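Local coordinates for protein 4-methyl-5(B-hydroxyethyl)-thiazole monophosphate biosynthesis enzyme (PDB 3OT1) that is of unknown function but belongs to the DJ-1/PfpI family and may take part in making hydroxyethylthiazole monophosphate, at residues Phe118-Thr130 with Arg143-Leu157. Residues are numbered along the deposited sequence; the frame is centred on the assembly and turned at random. Where two conformers were deposited one is given.
Sequences FAKQQKFVGARMT and RLSRQRVCYYATQHL
The isobutyl end of L157 lies over one face of the F124 ring, CD1 sitting 3.7 Å from the ring centroid and only 6° off its normal. CG of L157 is anti to the backbone N (chi1 179°), which, with CB already directed toward F118-T130, sends the branch across: CD1 also meets CE2 of F118, while CD2 packs on A127 CB and the CE methyl of selenomethionine M129. F118 and F124 continue this apolar cluster onto V107 of strand 106-110 and I97 of helix 91-102.

The type II turn F124-A127 is gripped by two side chains. The amide of Q155 runs past the F124 ring, OE1 near the ring's edge, and NE2 donates to V125 O at 3.0 Å in a nearly straight bond (165°). From R143, NH2 reaches G126 O at 2.8 Å, while CG of R128 rests on one face of the R143 guanidinium; the two guanidinium planes stand almost perpendicular. Y152 offers a ring face to the backbone at the end of the turn and just after it, with A127 CA 3.9 Å from its centroid and R128 N over the ring centre.

Farther along, M129 N donates to R143 O, and S145 N returns a bond to M129 O at 2.9 Å, forming a single beta bridge between M129 and L144. T130 OG1, anti to its own N, adds a 2.7 Å bond to S145 O. A water lies within 2.8 Å of R128 O and 3.1 Å of C150 O.

Across the tight connection, H156 and L157 both face Y152 in a G1 beta bulge. The contact thus packs the loop after helix 113-119 against the antiparallel edge hairpin of the mixed sheet in a DJ-1/PfpI, class I glutamine amidotransferase-like fold.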
loop_
_atom_site.group_PDB
_atom_site.type_symbol
_atom_site.label_atom_id
_atom_site.label_comp_id
_atom_site.label_asym_id
_atom_site.label_seq_id
_atom_site.Cartn_x
_atom_site.Cartn_y
_atom_site.Cartn_z
ATOM N N PHE A 118 7.051 19.512 -8.860
ATOM C CA PHE A 118 6.614 20.883 -8.585
ATOM C C PHE A 118 7.789 21.866 -8.510
ATOM O O PHE A 118 7.786 22.906 -9.176
ATOM C CB PHE A 118 5.807 20.996 -7.295
ATOM C CG PHE A 118 4.556 20.146 -7.223
ATOM C CD1 PHE A 118 3.912 19.637 -8.351
ATOM C CD2 PHE A 118 4.005 19.885 -5.969
ATOM C CE1 PHE A 118 2.764 18.870 -8.204
ATOM C CE2 PHE A 118 2.867 19.148 -5.846
ATOM C CZ PHE A 118 2.247 18.641 -6.942
ATOM N N ALA A 119 8.788 21.538 -7.695
ATOM C CA ALA A 119 9.916 22.433 -7.505
ATOM C C ALA A 119 10.675 22.594 -8.827
ATOM O O ALA A 119 11.025 23.720 -9.183
ATOM C CB ALA A 119 10.788 21.974 -6.370
ATOM N N LYS A 120 10.848 21.523 -9.606
ATOM C CA LYS A 120 11.604 21.581 -10.868
ATOM C C LYS A 120 10.884 22.241 -12.049
ATOM O O LYS A 120 11.527 22.800 -12.931
ATOM C CB LYS A 120 12.080 20.170 -11.274
ATOM C CG LYS A 120 13.127 19.572 -10.352
ATOM C CD LYS A 120 14.353 20.455 -10.248
ATOM N N GLN A 121 9.552 22.190 -12.080
ATOM C CA GLN A 121 8.765 22.694 -13.207
ATOM C C GLN A 121 7.891 23.892 -12.843
ATOM O O GLN A 121 6.941 24.214 -13.557
ATOM C CB GLN A 121 7.948 21.556 -13.819
ATOM C CG GLN A 121 8.786 20.460 -14.467
ATOM C CD GLN A 121 9.575 20.963 -15.665
ATOM O OE1 GLN A 121 9.170 21.920 -16.352
ATOM N NE2 GLN A 121 10.705 20.335 -15.918
ATOM N N GLN A 122 8.250 24.562 -11.756
ATOM C CA GLN A 122 7.576 25.785 -11.304
ATOM C C GLN A 122 6.081 25.594 -11.162
ATOM O O GLN A 122 5.295 26.368 -11.678
ATOM C CB GLN A 122 7.850 26.977 -12.240
ATOM C CG GLN A 122 9.275 27.353 -12.314
ATOM C CD GLN A 122 10.089 26.409 -13.158
ATOM O OE1 GLN A 122 9.664 25.979 -14.244
ATOM N NE2 GLN A 122 11.267 26.061 -12.665
ATOM N N LYS A 123 5.694 24.549 -10.453
ATOM C CA LYS A 123 4.308 24.375 -10.053
ATOM C C LYS A 123 4.186 24.695 -8.574
ATOM O O LYS A 123 5.073 24.366 -7.801
ATOM C CB LYS A 123 3.801 22.960 -10.322
ATOM C CG LYS A 123 4.025 22.459 -11.745
ATOM C CD LYS A 123 3.403 23.316 -12.808
ATOM C CE LYS A 123 3.598 22.702 -14.152
ATOM N NZ LYS A 123 3.199 23.636 -15.263
ATOM N N PHE A 124 3.079 25.330 -8.188
ATOM C CA PHE A 124 2.821 25.708 -6.795
ATOM C C PHE A 124 3.941 26.561 -6.212
ATOM O O PHE A 124 4.315 26.433 -5.044
ATOM C CB PHE A 124 2.489 24.475 -5.938
ATOM C CG PHE A 124 1.319 23.740 -6.463
ATOM C CD1 PHE A 124 0.055 24.263 -6.293
ATOM C CD2 PHE A 124 1.470 22.583 -7.209
ATOM C CE1 PHE A 124 -1.046 23.620 -6.822
ATOM C CE2 PHE A 124 0.387 21.942 -7.733
ATOM C CZ PHE A 124 -0.878 22.458 -7.545
ATOM N N VAL A 125 4.439 27.475 -7.035
ATOM C CA VAL A 125 5.413 28.444 -6.582
ATOM C C VAL A 125 4.822 29.241 -5.420
ATOM O O VAL A 125 3.670 29.683 -5.465
ATOM C CB VAL A 125 5.838 29.397 -7.717
ATOM C CG1 VAL A 125 6.826 30.448 -7.204
ATOM C CG2 VAL A 125 6.476 28.621 -8.841
ATOM N N GLY A 126 5.595 29.361 -4.355
ATOM C CA GLY A 126 5.125 30.049 -3.172
ATOM C C GLY A 126 4.354 29.207 -2.170
ATOM O O GLY A 126 4.090 29.675 -1.077
ATOM N N ALA A 127 4.036 27.957 -2.496
ATOM C CA ALA A 127 3.271 27.105 -1.579
ATOM C C ALA A 127 4.161 26.447 -0.548
ATOM O O ALA A 127 5.294 26.065 -0.855
ATOM C CB ALA A 127 2.530 26.019 -2.342
ATOM N N ARG A 128 3.645 26.295 0.662
ATOM C CA ARG A 128 4.251 25.402 1.642
ATOM C C ARG A 128 4.011 23.969 1.192
ATOM O O ARG A 128 2.899 23.627 0.761
ATOM C CB ARG A 128 3.644 25.608 3.028
ATOM C CG ARG A 128 3.909 26.963 3.622
ATOM C CD ARG A 128 3.717 27.005 5.113
ATOM N NE ARG A 128 4.509 25.982 5.806
ATOM C CZ ARG A 128 5.821 26.044 6.072
ATOM N NH1 ARG A 128 6.399 25.038 6.730
ATOM N NH2 ARG A 128 6.561 27.095 5.708
HETATM N N MSE A 129 5.047 23.135 1.293
HETATM C CA MSE A 129 4.937 21.736 0.929
HETATM C C MSE A 129 5.978 20.912 1.619
HETATM O O MSE A 129 7.038 21.400 2.002
HETATM C CB MSE A 129 5.032 21.542 -0.585
HETATM C CG MSE A 129 6.356 21.986 -1.188
HETATM SE SE MSE A 129 6.403 21.838 -3.114
HETATM C CE MSE A 129 5.245 23.288 -3.576
ATOM N N THR A 130 5.651 19.625 1.728
ATOM C CA THR A 130 6.609 18.618 2.144
ATOM C C THR A 130 6.865 17.673 0.973
ATOM O O THR A 130 6.292 17.810 -0.116
ATOM C CB THR A 130 6.153 17.854 3.405
ATOM O OG1 THR A 130 7.261 17.171 3.977
ATOM C CG2 THR A 130 5.048 16.860 3.156
ATOM N N ARG A 143 9.773 27.559 2.666
ATOM C CA ARG A 143 8.486 26.937 2.296
ATOM C C ARG A 143 8.399 25.466 2.696
ATOM O O ARG A 143 7.332 24.868 2.600
ATOM C CB ARG A 143 8.274 27.033 0.786
ATOM C CG ARG A 143 8.202 28.459 0.210
ATOM C CD ARG A 143 6.849 29.109 0.443
ATOM N NE ARG A 143 6.690 29.682 1.780
ATOM C CZ ARG A 143 5.531 30.050 2.336
ATOM N NH1 ARG A 143 5.527 30.587 3.560
ATOM N NH2 ARG A 143 4.374 29.906 1.693
ATOM N N LEU A 144 9.515 24.870 3.105
ATOM C CA LEU A 144 9.531 23.440 3.444
ATOM C C LEU A 144 8.767 23.165 4.732
ATOM O O LEU A 144 9.043 23.762 5.766
ATOM C CB LEU A 144 10.970 22.940 3.598
ATOM C CG LEU A 144 11.103 21.455 3.990
ATOM C CD1 LEU A 144 10.590 20.480 2.917
ATOM C CD2 LEU A 144 12.584 21.209 4.316
ATOM N N SER A 145 7.822 22.230 4.654
ATOM C CA SER A 145 7.194 21.640 5.807
ATOM C C SER A 145 7.816 20.270 6.087
ATOM O O SER A 145 8.088 19.503 5.142
ATOM C CB SER A 145 5.720 21.450 5.521
ATOM O OG SER A 145 5.113 20.739 6.570
ATOM N N ARG A 146 7.993 19.946 7.365
ATOM C CA ARG A 146 8.389 18.608 7.796
ATOM C C ARG A 146 7.222 17.834 8.384
ATOM O O ARG A 146 7.417 16.792 9.005
ATOM C CB ARG A 146 9.543 18.674 8.802
ATOM C CG ARG A 146 10.820 19.207 8.177
ATOM C CD ARG A 146 11.930 19.448 9.189
ATOM N NE ARG A 146 13.162 19.847 8.513
ATOM C CZ ARG A 146 13.408 21.066 8.044
ATOM N NH1 ARG A 146 14.560 21.318 7.441
ATOM N NH2 ARG A 146 12.518 22.041 8.181
ATOM N N GLN A 147 6.010 18.330 8.184
ATOM C CA GLN A 147 4.837 17.550 8.556
ATOM C C GLN A 147 4.761 16.296 7.705
ATOM O O GLN A 147 5.120 16.309 6.524
ATOM C CB GLN A 147 3.564 18.330 8.305
ATOM C CG GLN A 147 3.387 19.580 9.117
ATOM C CD GLN A 147 2.440 20.495 8.416
ATOM O OE1 GLN A 147 2.812 21.209 7.483
ATOM N NE2 GLN A 147 1.196 20.431 8.805
ATOM N N ARG A 148 4.272 15.222 8.303
ATOM C CA ARG A 148 4.014 13.998 7.552
ATOM C C ARG A 148 3.002 14.245 6.438
ATOM O O ARG A 148 3.163 13.682 5.346
ATOM C CB ARG A 148 3.528 12.882 8.485
ATOM C CG ARG A 148 4.588 12.415 9.475
ATOM C CD ARG A 148 4.057 11.425 10.470
ATOM N NE ARG A 148 3.727 10.153 9.861
ATOM C CZ ARG A 148 4.605 9.195 9.567
ATOM N NH1 ARG A 148 5.895 9.339 9.836
ATOM N NH2 ARG A 148 4.161 8.081 9.026
ATOM N N VAL A 149 1.982 15.064 6.708
ATOM C CA VAL A 149 0.993 15.515 5.733
ATOM C C VAL A 149 0.855 17.038 5.889
ATOM O O VAL A 149 0.594 17.520 6.975
ATOM C CB VAL A 149 -0.370 14.836 5.971
ATOM C CG1 VAL A 149 -1.418 15.323 4.983
ATOM C CG2 VAL A 149 -0.262 13.306 5.903
ATOM N N CYS A 150 1.080 17.750 4.796
ATOM C CA CYS A 150 1.033 19.202 4.761
ATOM C C CYS A 150 -0.076 19.694 3.824
ATOM O O CYS A 150 -0.059 19.391 2.619
ATOM C CB CYS A 150 2.375 19.741 4.279
ATOM S SG CYS A 150 2.411 21.546 4.027
ATOM N N TYR A 151 -1.035 20.453 4.343
ATOM C CA TYR A 151 -2.053 21.099 3.540
ATOM C C TYR A 151 -1.786 22.597 3.474
ATOM O O TYR A 151 -1.581 23.238 4.501
ATOM C CB TYR A 151 -3.447 20.838 4.111
ATOM C CG TYR A 151 -4.530 21.468 3.258
ATOM C CD1 TYR A 151 -4.615 21.180 1.901
ATOM C CD2 TYR A 151 -5.466 22.346 3.786
ATOM C CE1 TYR A 151 -5.579 21.737 1.084
ATOM C CE2 TYR A 151 -6.468 22.893 2.966
ATOM C CZ TYR A 151 -6.500 22.580 1.618
ATOM O OH TYR A 151 -7.429 23.118 0.764
ATOM N N TYR A 152 -1.757 23.117 2.253
ATOM C CA TYR A 152 -1.584 24.544 2.000
ATOM C C TYR A 152 -2.845 25.050 1.282
ATOM O O TYR A 152 -3.017 24.894 0.076
ATOM C CB TYR A 152 -0.320 24.795 1.174
ATOM C CG TYR A 152 -0.010 26.242 0.990
ATOM C CD1 TYR A 152 0.387 27.024 2.064
ATOM C CD2 TYR A 152 -0.136 26.848 -0.253
ATOM C CE1 TYR A 152 0.667 28.377 1.900
ATOM C CE2 TYR A 152 0.157 28.189 -0.414
ATOM C CZ TYR A 152 0.549 28.941 0.662
ATOM O OH TYR A 152 0.826 30.283 0.474
ATOM N N ALA A 153 -3.746 25.638 2.057
ATOM C CA ALA A 153 -5.088 25.923 1.581
ATOM C C ALA A 153 -5.110 26.952 0.458
ATOM O O ALA A 153 -5.914 26.844 -0.450
ATOM C CB ALA A 153 -5.978 26.385 2.734
ATOM N N THR A 154 -4.214 27.927 0.519
ATOM C CA THR A 154 -4.190 29.041 -0.427
ATOM C C THR A 154 -4.096 28.592 -1.886
ATOM O O THR A 154 -4.655 29.234 -2.777
ATOM C CB THR A 154 -2.998 30.016 -0.074
ATOM O OG1 THR A 154 -3.118 30.460 1.288
ATOM C CG2 THR A 154 -2.963 31.215 -1.006
ATOM N N GLN A 155 -3.404 27.483 -2.129
ATOM C CA GLN A 155 -3.276 26.933 -3.468
ATOM C C GLN A 155 -3.877 25.524 -3.561
ATOM O O GLN A 155 -3.572 24.772 -4.484
ATOM C CB GLN A 155 -1.813 26.938 -3.924
ATOM C CG GLN A 155 -1.253 28.343 -4.113
ATOM C CD GLN A 155 0.144 28.314 -4.676
ATOM O OE1 GLN A 155 0.431 27.560 -5.597
ATOM N NE2 GLN A 155 1.022 29.156 -4.142
ATOM N N HIS A 156 -4.770 25.177 -2.624
ATOM C CA HIS A 156 -5.469 23.886 -2.622
ATOM C C HIS A 156 -4.490 22.740 -2.852
ATOM O O HIS A 156 -4.670 21.945 -3.783
ATOM C CB HIS A 156 -6.551 23.852 -3.707
ATOM C CG HIS A 156 -7.482 25.012 -3.665
ATOM N ND1 HIS A 156 -7.414 26.055 -4.562
ATOM C CD2 HIS A 156 -8.481 25.311 -2.807
ATOM C CE1 HIS A 156 -8.351 26.942 -4.266
ATOM N NE2 HIS A 156 -9.012 26.514 -3.206
ATOM N N LEU A 157 -3.438 22.679 -2.037
ATOM C CA LEU A 157 -2.339 21.740 -2.261
ATOM C C LEU A 157 -2.094 20.865 -1.036
ATOM O O LEU A 157 -1.889 21.349 0.073
ATOM C CB LEU A 157 -1.046 22.510 -2.584
ATOM C CG LEU A 157 0.175 21.626 -2.814
ATOM C CD1 LEU A 157 0.030 20.814 -4.094
ATOM C CD2 LEU A 157 1.466 22.448 -2.804
HETATM O O HOH W 1 1.460 21.185 0.601
HETATM O O HOH W 2 4.519 23.076 8.357
HETATM O O HOH W 3 2.578 24.008 6.894
#